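Local coordinates for protein UDP-N-acetylglucosamine 2-epimerase (Methanocaldococcus jannaschii, PDB 4NES) that probably catalyses the reversible epimerization at C-2 of UDP-N-acetylglucosamine to UDP-N-acetylmannosamine, and is a homodimer of GT-B fold that binds UDP-N-acetylglucosamine and UDP, at residues M1-R10 / I28-H38. Numbering follows the deposited sequence.
Sequences MKLSIILGTR and IDWHIIHTNQH. With UD1 (uridine-diphosphate-N-acetylglucosamine), chain B; UDP (uridine-5'-diphosphate), chain C.
Ile-5 and Ile-32 pair near the middle of a parallel ladder in which segments 1-10 and 28-38 exchange six main-chain hydrogen bonds, from Leu-3 N to Asp-29 O at one end to Thr-35 N with Leu-7 O at the other. Beyond it, His-38 N still reaches Gly-8 O at 2.9 Å.

Apolar contacts follow the alternation of the strands. Leu-7 CG lies between its backbone N and carbonyl carbon (chi1 61°), a rotation that sets CD1 in CH-pi contact over the centre of the His-34 ring, and CD2 against Ile-32 CG2. On the other face Ile-6 CG1 runs alongside Ile-33 CD1.

Polar groups gather beyond the C-terminal ends of the two strands, where parallel alpha/beta sheets commonly bind ligands. Arg-10 N donates to His-38 ND1 from well out of the ring plane; His-38 NE2 donates a hydrogen bond to UD1 O2B (2.8 Å), while Thr-9 CB makes a CH-pi contact over a ring face. Gln-37 NE2 makes two nearly straight hydrogen bonds, to UD1 O7' and O2A, its amide oriented by Thr-98 OG1 at OE1. Arg-10 NE and NH2 both grip UDP O1A.

In this beta-alpha-beta unit helix 10-23 packs on Ile-5 and Leu-7, helix 67-85 on Ile-6 and Ile-33, and strand 3-7 lies between strands 30-34 and 89-93.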
HETATM    1  N   MSE A   1      18.009  10.353 -15.269  1.00 27.75           N
HETATM    2  CA  MSE A   1      19.376   9.857 -15.174  1.00 24.32           C
HETATM    3  C   MSE A   1      19.462   8.380 -15.459  1.00 18.26           C
HETATM    4  O   MSE A   1      20.337   7.910 -16.186  1.00 20.73           O
HETATM    5  CB  MSE A   1      19.900  10.079 -13.764  1.00 24.22           C
HETATM    6  CG  MSE A   1      20.183  11.509 -13.485  1.00 22.94           C
HETATM    7 SE   MSE A   1      21.708  12.087 -14.527  1.00 40.55          SE
HETATM    8  CE  MSE A   1      22.935  11.788 -13.089  1.00 13.30           C
ATOM      9  N   LYS A   2      18.536   7.653 -14.850  1.00 19.63           N
ATOM     10  CA  LYS A   2      18.599   6.209 -14.818  1.00 14.50           C
ATOM     11  C   LYS A   2      17.213   5.664 -14.505  1.00 12.94           C
ATOM     12  O   LYS A   2      16.535   6.130 -13.579  1.00 15.63           O
ATOM     13  CB  LYS A   2      19.593   5.786 -13.739  1.00 15.72           C
ATOM     14  CG  LYS A   2      19.880   4.306 -13.663  1.00 16.52           C
ATOM     15  CD  LYS A   2      21.021   4.102 -12.673  1.00 20.06           C
ATOM     16  CE  LYS A   2      21.433   2.656 -12.546  1.00 25.56           C
ATOM     17  NZ  LYS A   2      22.646   2.544 -11.681  1.00 25.66           N
ATOM     18  N   LEU A   3      16.813   4.651 -15.259  1.00 11.36           N
ATOM     19  CA  LEU A   3      15.490   4.071 -15.143  1.00 11.88           C
ATOM     20  C   LEU A   3      15.621   2.588 -14.824  1.00 11.06           C
ATOM     21  O   LEU A   3      16.413   1.883 -15.451  1.00 11.50           O
ATOM     22  CB  LEU A   3      14.754   4.263 -16.476  1.00 12.22           C
ATOM     23  CG  LEU A   3      13.312   3.777 -16.613  1.00 13.26           C
ATOM     24  CD1 LEU A   3      12.581   4.663 -17.617  1.00 16.79           C
ATOM     25  CD2 LEU A   3      13.244   2.336 -17.076  1.00 19.09           C
ATOM     26  N   SER A   4      14.837   2.111 -13.863  1.00 10.90           N
ATOM     27  CA  SER A   4      14.762   0.676 -13.588  1.00 11.05           C
ATOM     28  C   SER A   4      13.361   0.168 -13.886  1.00 12.35           C
ATOM     29  O   SER A   4      12.378   0.726 -13.397  1.00 11.89           O
ATOM     30  CB  SER A   4      15.097   0.368 -12.126  1.00 12.27           C
ATOM     31  OG  SER A   4      16.424   0.742 -11.809  1.00 17.21           O
ATOM     32  N   ILE A   5      13.266  -0.884 -14.688  1.00  8.91           N
ATOM     33  CA  ILE A   5      12.005  -1.590 -14.879  1.00  9.06           C
ATOM     34  C   ILE A   5      11.999  -2.773 -13.933  1.00  8.80           C
ATOM     35  O   ILE A   5      12.946  -3.558 -13.917  1.00 11.65           O
ATOM     36  CB  ILE A   5      11.877  -2.129 -16.302  1.00  9.86           C
ATOM     37  CG1 ILE A   5      11.839  -0.979 -17.304  1.00 13.50           C
ATOM     38  CG2 ILE A   5      10.618  -2.967 -16.427  1.00  9.69           C
ATOM     39  CD1 ILE A   5      11.900  -1.437 -18.758  1.00 14.40           C
ATOM     40  N   ILE A   6      10.954  -2.891 -13.119  1.00  7.44           N
ATOM     41  CA  ILE A   6      10.815  -4.032 -12.227  1.00  7.87           C
ATOM     42  C   ILE A   6       9.635  -4.870 -12.695  1.00  9.70           C
ATOM     43  O   ILE A   6       8.530  -4.353 -12.835  1.00 10.59           O
ATOM     44  CB  ILE A   6      10.578  -3.571 -10.780  1.00  8.39           C
ATOM     45  CG1 ILE A   6      11.718  -2.655 -10.339  1.00  8.73           C
ATOM     46  CG2 ILE A   6      10.423  -4.775  -9.840  1.00 11.52           C
ATOM     47  CD1 ILE A   6      11.588  -2.138  -8.926  1.00 10.34           C
ATOM     48  N   LEU A   7       9.880  -6.152 -12.954  1.00  6.85           N
ATOM     49  CA  LEU A   7       8.835  -7.058 -13.416  1.00  7.51           C
ATOM     50  C   LEU A   7       8.986  -8.434 -12.777  1.00  8.73           C
ATOM     51  O   LEU A   7      10.045  -8.777 -12.246  1.00  8.61           O
ATOM     52  CB  LEU A   7       8.854  -7.172 -14.950  1.00  9.39           C
ATOM     53  CG  LEU A   7      10.120  -7.716 -15.632  1.00 10.76           C
ATOM     54  CD1 LEU A   7      10.206  -9.239 -15.582  1.00 12.69           C
ATOM     55  CD2 LEU A   7      10.209  -7.240 -17.076  1.00 12.33           C
ATOM     56  N   GLY A   8       7.928  -9.229 -12.853  1.00  9.06           N
ATOM     57  CA  GLY A   8       7.984 -10.567 -12.298  1.00 10.36           C
ATOM     58  C   GLY A   8       7.306 -11.681 -13.075  1.00  8.01           C
ATOM     59  O   GLY A   8       7.691 -12.828 -12.920  1.00  9.44           O
ATOM     60  N   THR A   9       6.298 -11.355 -13.883  1.00  8.82           N
ATOM     61  CA  THR A   9       5.347 -12.367 -14.376  1.00  8.79           C
ATOM     62  C   THR A   9       5.099 -12.277 -15.875  1.00  7.83           C
ATOM     63  O   THR A   9       5.350 -11.243 -16.495  1.00  7.92           O
ATOM     64  CB  THR A   9       3.967 -12.254 -13.680  1.00  8.70           C
ATOM     65  OG1 THR A   9       3.343 -11.019 -14.058  1.00 10.36           O
ATOM     66  CG2 THR A   9       4.106 -12.346 -12.165  1.00  8.58           C
ATOM     67  N   ARG A  10       4.577 -13.367 -16.435  1.00  6.64           N
ATOM     68  CA  ARG A  10       4.192 -13.435 -17.847  1.00  7.71           C
ATOM     69  C   ARG A  10       3.502 -12.177 -18.422  1.00  7.98           C
ATOM     70  O   ARG A  10       4.001 -11.601 -19.387  1.00  7.72           O
ATOM     71  CB  ARG A  10       3.348 -14.688 -18.117  1.00  7.56           C
ATOM     72  CG  ARG A  10       2.669 -14.668 -19.480  1.00  7.75           C
ATOM     73  CD  ARG A  10       1.989 -16.004 -19.771  1.00  8.00           C
ATOM     74  NE  ARG A  10       0.756 -16.205 -19.002  1.00  8.44           N
ATOM     75  CZ  ARG A  10       0.047 -17.324 -19.013  1.00  8.10           C
ATOM     76  NH1 ARG A  10       0.463 -18.371 -19.713  1.00  8.73           N
ATOM     77  NH2 ARG A  10      -1.073 -17.405 -18.304  1.00  9.57           N
ATOM     78  N   ILE A  28      18.659   6.560 -23.085  1.00 12.19           N
ATOM     79  CA  ILE A  28      18.368   6.413 -21.661  1.00 14.25           C
ATOM     80  C   ILE A  28      19.149   5.231 -21.087  1.00 13.33           C
ATOM     81  O   ILE A  28      19.266   4.181 -21.728  1.00 16.94           O
ATOM     82  CB  ILE A  28      16.843   6.239 -21.425  1.00 14.45           C
ATOM     83  CG1 ILE A  28      16.099   7.510 -21.854  1.00 12.68           C
ATOM     84  CG2 ILE A  28      16.547   5.900 -19.973  1.00 16.45           C
ATOM     85  CD1 ILE A  28      14.620   7.311 -22.060  1.00 13.72           C
ATOM     86  N   ASP A  29      19.710   5.427 -19.898  1.00 14.11           N
ATOM     87  CA  ASP A  29      20.346   4.358 -19.140  1.00 12.84           C
ATOM     88  C   ASP A  29      19.261   3.590 -18.383  1.00 12.84           C
ATOM     89  O   ASP A  29      18.682   4.105 -17.425  1.00 14.68           O
ATOM     90  CB  ASP A  29      21.347   4.970 -18.158  1.00 18.40           C
ATOM     91  CG  ASP A  29      22.038   3.936 -17.292  1.00 23.46           C
ATOM     92  OD1 ASP A  29      22.099   2.755 -17.690  1.00 28.93           O
ATOM     93  OD2 ASP A  29      22.540   4.324 -16.216  1.00 27.91           O
ATOM     94  N   TRP A  30      18.993   2.366 -18.813  1.00 11.37           N
ATOM     95  CA  TRP A  30      17.931   1.578 -18.201  1.00 12.04           C
ATOM     96  C   TRP A  30      18.301   0.105 -18.118  1.00 12.89           C
ATOM     97  O   TRP A  30      19.099  -0.401 -18.910  1.00 15.69           O
ATOM     98  CB  TRP A  30      16.642   1.735 -19.003  1.00 13.05           C
ATOM     99  CG  TRP A  30      16.719   1.083 -20.347  1.00 10.50           C
ATOM    100  CD1 TRP A  30      17.243   1.619 -21.493  1.00 16.04           C
ATOM    101  CD2 TRP A  30      16.267  -0.224 -20.686  1.00 15.38           C
ATOM    102  NE1 TRP A  30      17.145   0.719 -22.521  1.00 18.40           N
ATOM    103  CE2 TRP A  30      16.548  -0.429 -22.054  1.00 19.72           C
ATOM    104  CE3 TRP A  30      15.650  -1.256 -19.971  1.00 17.93           C
ATOM    105  CZ2 TRP A  30      16.235  -1.613 -22.718  1.00 23.37           C
ATOM    106  CZ3 TRP A  30      15.336  -2.432 -20.630  1.00 22.66           C
ATOM    107  CH2 TRP A  30      15.629  -2.599 -21.988  1.00 21.77           C
ATOM    108  N   HIS A  31      17.693  -0.585 -17.159  1.00 11.83           N
ATOM    109  CA  HIS A  31      17.875  -2.020 -17.022  1.00 11.27           C
ATOM    110  C   HIS A  31      16.654  -2.626 -16.365  1.00  9.49           C
ATOM    111  O   HIS A  31      15.778  -1.901 -15.880  1.00 11.99           O
ATOM    112  CB  HIS A  31      19.145  -2.353 -16.222  1.00 13.79           C
ATOM    113  CG  HIS A  31      20.409  -2.274 -17.030  1.00 22.31           C
ATOM    114  ND1 HIS A  31      21.250  -1.193 -16.994  1.00 28.78           N
ATOM    115  CD2 HIS A  31      20.954  -3.153 -17.917  1.00 25.61           C
ATOM    116  CE1 HIS A  31      22.273  -1.397 -17.815  1.00 23.77           C
ATOM    117  NE2 HIS A  31      22.110  -2.575 -18.384  1.00 26.01           N
ATOM    118  N   ILE A  32      16.609  -3.954 -16.351  1.00 10.59           N
ATOM    119  CA  ILE A  32      15.478  -4.693 -15.813  1.00  9.83           C
ATOM    120  C   ILE A  32      15.891  -5.395 -14.532  1.00 10.27           C
ATOM    121  O   ILE A  32      16.939  -6.061 -14.467  1.00 10.71           O
ATOM    122  CB  ILE A  32      14.976  -5.756 -16.810  1.00 10.62           C
ATOM    123  CG1 ILE A  32      14.528  -5.096 -18.119  1.00 14.01           C
ATOM    124  CG2 ILE A  32      13.859  -6.597 -16.196  1.00 10.64           C
ATOM    125  CD1 ILE A  32      14.240  -6.093 -19.233  1.00 13.62           C
ATOM    126  N   ILE A  33      15.051  -5.241 -13.514  1.00  8.76           N
ATOM    127  CA  ILE A  33      15.119  -6.039 -12.300  1.00  9.25           C
ATOM    128  C   ILE A  33      13.971  -7.046 -12.359  1.00  9.77           C
ATOM    129  O   ILE A  33      12.795  -6.673 -12.398  1.00  8.77           O
ATOM    130  CB  ILE A  33      14.954  -5.172 -11.037  1.00 10.64           C
ATOM    131  CG1 ILE A  33      16.058  -4.108 -10.946  1.00 10.64           C
ATOM    132  CG2 ILE A  33      14.930  -6.056  -9.787  1.00 11.86           C
ATOM    133  CD1 ILE A  33      15.784  -3.068  -9.868  1.00 15.09           C
ATOM    134  N   HIS A  34      14.318  -8.327 -12.386  1.00  9.51           N
ATOM    135  CA  HIS A  34      13.334  -9.400 -12.452  1.00  9.88           C
ATOM    136  C   HIS A  34      13.211 -10.019 -11.054  1.00 10.36           C
ATOM    137  O   HIS A  34      14.208 -10.464 -10.487  1.00 10.22           O
ATOM    138  CB  HIS A  34      13.827 -10.445 -13.460  1.00 10.39           C
ATOM    139  CG  HIS A  34      12.768 -11.362 -13.996  1.00  8.85           C
ATOM    140  ND1 HIS A  34      11.650 -11.737 -13.271  1.00 10.79           N
ATOM    141  CD2 HIS A  34      12.672 -12.006 -15.180  1.00  8.37           C
ATOM    142  CE1 HIS A  34      10.912 -12.554 -13.993  1.00 10.54           C
ATOM    143  NE2 HIS A  34      11.510 -12.740 -15.162  1.00 10.35           N
ATOM    144  N   THR A  35      12.008 -10.036 -10.483  1.00  8.95           N
ATOM    145  CA  THR A  35      11.830 -10.683  -9.184  1.00  8.58           C
ATOM    146  C   THR A  35      11.810 -12.197  -9.318  1.00 10.71           C
ATOM    147  O   THR A  35      11.934 -12.919  -8.319  1.00 10.63           O
ATOM    148  CB  THR A  35      10.517 -10.275  -8.508  1.00  7.82           C
ATOM    149  OG1 THR A  35       9.430 -10.648  -9.368  1.00  9.29           O
ATOM    150  CG2 THR A  35      10.490  -8.780  -8.241  1.00 11.44           C
ATOM    151  N   ASN A  36      11.615 -12.673 -10.547  1.00  9.81           N
ATOM    152  CA  ASN A  36      11.462 -14.094 -10.823  1.00  8.76           C
ATOM    153  C   ASN A  36      10.292 -14.672 -10.047  1.00  8.84           C
ATOM    154  O   ASN A  36      10.342 -15.820  -9.607  1.00 10.90           O
ATOM    155  CB  ASN A  36      12.757 -14.871 -10.548  1.00  9.34           C
ATOM    156  CG  ASN A  36      13.978 -14.194 -11.142  1.00 10.59           C
ATOM    157  OD1 ASN A  36      14.826 -13.700 -10.409  1.00  9.89           O
ATOM    158  ND2 ASN A  36      14.073 -14.167 -12.474  1.00 10.30           N
ATOM    159  N   GLN A  37       9.244 -13.863  -9.888  1.00  8.39           N
ATOM    160  CA  GLN A  37       7.974 -14.349  -9.367  1.00  8.01           C
ATOM    161  C   GLN A  37       7.515 -15.527 -10.215  1.00  8.78           C
ATOM    162  O   GLN A  37       7.113 -16.566  -9.691  1.00 10.35           O
ATOM    163  CB  GLN A  37       6.915 -13.237  -9.362  1.00  9.49           C
ATOM    164  CG  GLN A  37       5.600 -13.730  -8.776  1.00  8.26           C
ATOM    165  CD  GLN A  37       4.525 -12.660  -8.654  1.00  8.30           C
ATOM    166  OE1 GLN A  37       4.798 -11.455  -8.645  1.00  9.10           O
ATOM    167  NE2 GLN A  37       3.287 -13.108  -8.572  1.00  8.06           N
ATOM    168  N   HIS A  38       7.587 -15.350 -11.535  1.00  8.11           N
ATOM    169  CA  HIS A  38       7.443 -16.449 -12.488  1.00 10.62           C
ATOM    170  C   HIS A  38       8.819 -16.919 -12.921  1.00  9.82           C
ATOM    171  O   HIS A  38       9.721 -16.099 -13.112  1.00 12.34           O
ATOM    172  CB  HIS A  38       6.624 -16.011 -13.697  1.00  9.47           C
ATOM    173  CG  HIS A  38       5.160 -15.926 -13.411  1.00  9.14           C
ATOM    174  ND1 HIS A  38       4.223 -15.659 -14.374  1.00  8.57           N
ATOM    175  CD2 HIS A  38       4.492 -16.095 -12.246  1.00  9.38           C
ATOM    176  CE1 HIS A  38       3.018 -15.680 -13.821  1.00  8.65           C
ATOM    177  NE2 HIS A  38       3.159 -15.938 -12.530  1.00  8.56           N
TER
HETATM  178  C1' UD1 B 400       0.219 -14.053 -10.663  1.00  7.78           C
HETATM  179  C2' UD1 B 400      -0.455 -12.755 -10.342  1.00  8.31           C
HETATM  180  C3' UD1 B 400      -1.628 -12.545 -11.172  1.00  8.08           C
HETATM  181  C4' UD1 B 400      -1.356 -12.672 -12.609  1.00  8.08           C
HETATM  182  C5' UD1 B 400      -0.612 -13.952 -12.896  1.00  8.00           C
HETATM  183  C6' UD1 B 400      -0.138 -14.032 -14.298  1.00  6.66           C
HETATM  184  C7' UD1 B 400      -0.185 -12.043  -7.892  1.00 10.10           C
HETATM  185  C8' UD1 B 400      -0.741 -12.122  -6.502  1.00  8.48           C
HETATM  186  N2' UD1 B 400      -0.898 -12.759  -8.924  1.00  8.97           N
HETATM  187  O1' UD1 B 400      -0.647 -15.092 -10.378  1.00  7.78           O
HETATM  188  O3' UD1 B 400      -2.179 -11.244 -10.897  1.00 10.23           O
HETATM  189  O4' UD1 B 400      -2.560 -12.650 -13.357  1.00  8.68           O
HETATM  190  O5' UD1 B 400       0.551 -14.057 -12.080  1.00  8.48           O
HETATM  191  O6' UD1 B 400      -0.090 -15.309 -14.818  1.00  8.24           O
HETATM  192  O7' UD1 B 400       0.838 -11.396  -8.130  1.00  9.34           O
HETATM  193  N1  UD1 B 400       3.752 -21.385 -10.650  1.00 11.95           N
HETATM  194  C2  UD1 B 400       4.594 -22.176 -11.317  1.00 13.82           C
HETATM  195  N3  UD1 B 400       5.539 -21.654 -12.097  1.00 11.90           N
HETATM  196  C4  UD1 B 400       5.680 -20.327 -12.219  1.00 14.12           C
HETATM  197  C5  UD1 B 400       4.820 -19.474 -11.541  1.00 14.74           C
HETATM  198  C6  UD1 B 400       3.836 -20.036 -10.745  1.00 14.14           C
HETATM  199  O2  UD1 B 400       4.503 -23.386 -11.233  1.00 12.34           O
HETATM  200  O4  UD1 B 400       6.657 -19.812 -13.021  1.00 12.90           O
HETATM  201  C1B UD1 B 400       2.684 -21.949  -9.792  1.00 13.39           C
HETATM  202  C2B UD1 B 400       3.107 -22.276  -8.417  1.00 10.67           C
HETATM  203  O2' UD1 B 400       2.424 -23.425  -7.976  1.00 14.93           O
HETATM  204  C3B UD1 B 400       2.679 -21.126  -7.655  1.00 10.46           C
HETATM  205  C4B UD1 B 400       1.397 -20.776  -8.317  1.00  9.63           C
HETATM  206  O4B UD1 B 400       1.581 -21.045  -9.693  1.00 11.38           O
HETATM  207  O3B UD1 B 400       2.534 -21.354  -6.275  1.00 13.11           O
HETATM  208  C5B UD1 B 400       1.027 -19.347  -8.140  1.00 10.39           C
HETATM  209  O5B UD1 B 400       2.025 -18.422  -8.492  1.00 10.01           O
HETATM  210  PA  UD1 B 400       1.871 -16.923  -8.120  1.00 11.23           P
HETATM  211  O1A UD1 B 400       1.775 -16.804  -6.631  1.00 15.23           O
HETATM  212  O2A UD1 B 400       3.034 -16.172  -8.680  1.00 13.47           O
HETATM  213  O3A UD1 B 400       0.506 -16.405  -8.683  1.00 10.39           O
HETATM  214  PB  UD1 B 400      -0.133 -16.564 -10.136  1.00  9.17           P
HETATM  215  O1B UD1 B 400      -1.338 -17.437 -10.007  1.00  9.83           O
HETATM  216  O2B UD1 B 400       0.903 -16.979 -11.145  1.00  9.93           O
HETATM  217  N1  UDP C 401      -0.594 -15.765 -22.849  1.00  8.56           N
HETATM  218  C2  UDP C 401       0.383 -16.428 -23.511  1.00  9.18           C
HETATM  219  N3  UDP C 401       0.367 -17.778 -23.553  1.00  8.77           N
HETATM  220  C4  UDP C 401      -0.596 -18.510 -22.949  1.00  9.76           C
HETATM  221  C5  UDP C 401      -1.622 -17.858 -22.252  1.00  9.33           C
HETATM  222  C6  UDP C 401      -1.583 -16.460 -22.215  1.00  8.40           C
HETATM  223  O2  UDP C 401       1.286 -15.808 -24.078  1.00  9.59           O
HETATM  224  O4  UDP C 401      -0.560 -19.900 -23.016  1.00 11.05           O
HETATM  225  C1' UDP C 401      -0.606 -14.296 -22.728  1.00  8.82           C
HETATM  226  C2' UDP C 401      -1.740 -13.578 -23.242  1.00  7.98           C
HETATM  227  O2' UDP C 401      -1.644 -13.435 -24.641  1.00 10.09           O
HETATM  228  C3' UDP C 401      -1.708 -12.317 -22.490  1.00  8.45           C
HETATM  229  C4' UDP C 401      -1.083 -12.676 -21.225  1.00  8.06           C
HETATM  230  O4' UDP C 401      -0.653 -14.010 -21.332  1.00  8.79           O
HETATM  231  O3' UDP C 401      -0.960 -11.304 -23.105  1.00  9.73           O
HETATM  232  C5' UDP C 401      -2.010 -12.614 -20.058  1.00 10.60           C
HETATM  233  O5' UDP C 401      -1.406 -13.088 -18.880  1.00  9.80           O
HETATM  234  PA  UDP C 401      -2.222 -13.823 -17.738  1.00  9.19           P
HETATM  235  O1A UDP C 401      -1.340 -14.911 -17.163  1.00 12.00           O
HETATM  236  O2A UDP C 401      -3.512 -14.365 -18.316  1.00  9.84           O
HETATM  237  O3A UDP C 401      -2.481 -12.790 -16.574  1.00  9.47           O
HETATM  238  PB  UDP C 401      -3.444 -11.567 -16.382  1.00  7.66           P
HETATM  239  O1B UDP C 401      -3.540 -10.771 -17.675  1.00 10.49           O
HETATM  240  O2B UDP C 401      -4.786 -12.075 -15.923  1.00  8.28           O
HETATM  241  O3B UDP C 401      -2.760 -10.796 -15.287  1.00  8.93           O
HETATM  242  O   HOH W   1      19.808   8.011 -18.828  1.00 20.59           O
HETATM  243  O   HOH W   2      23.161   6.752 -15.949  1.00 30.26           O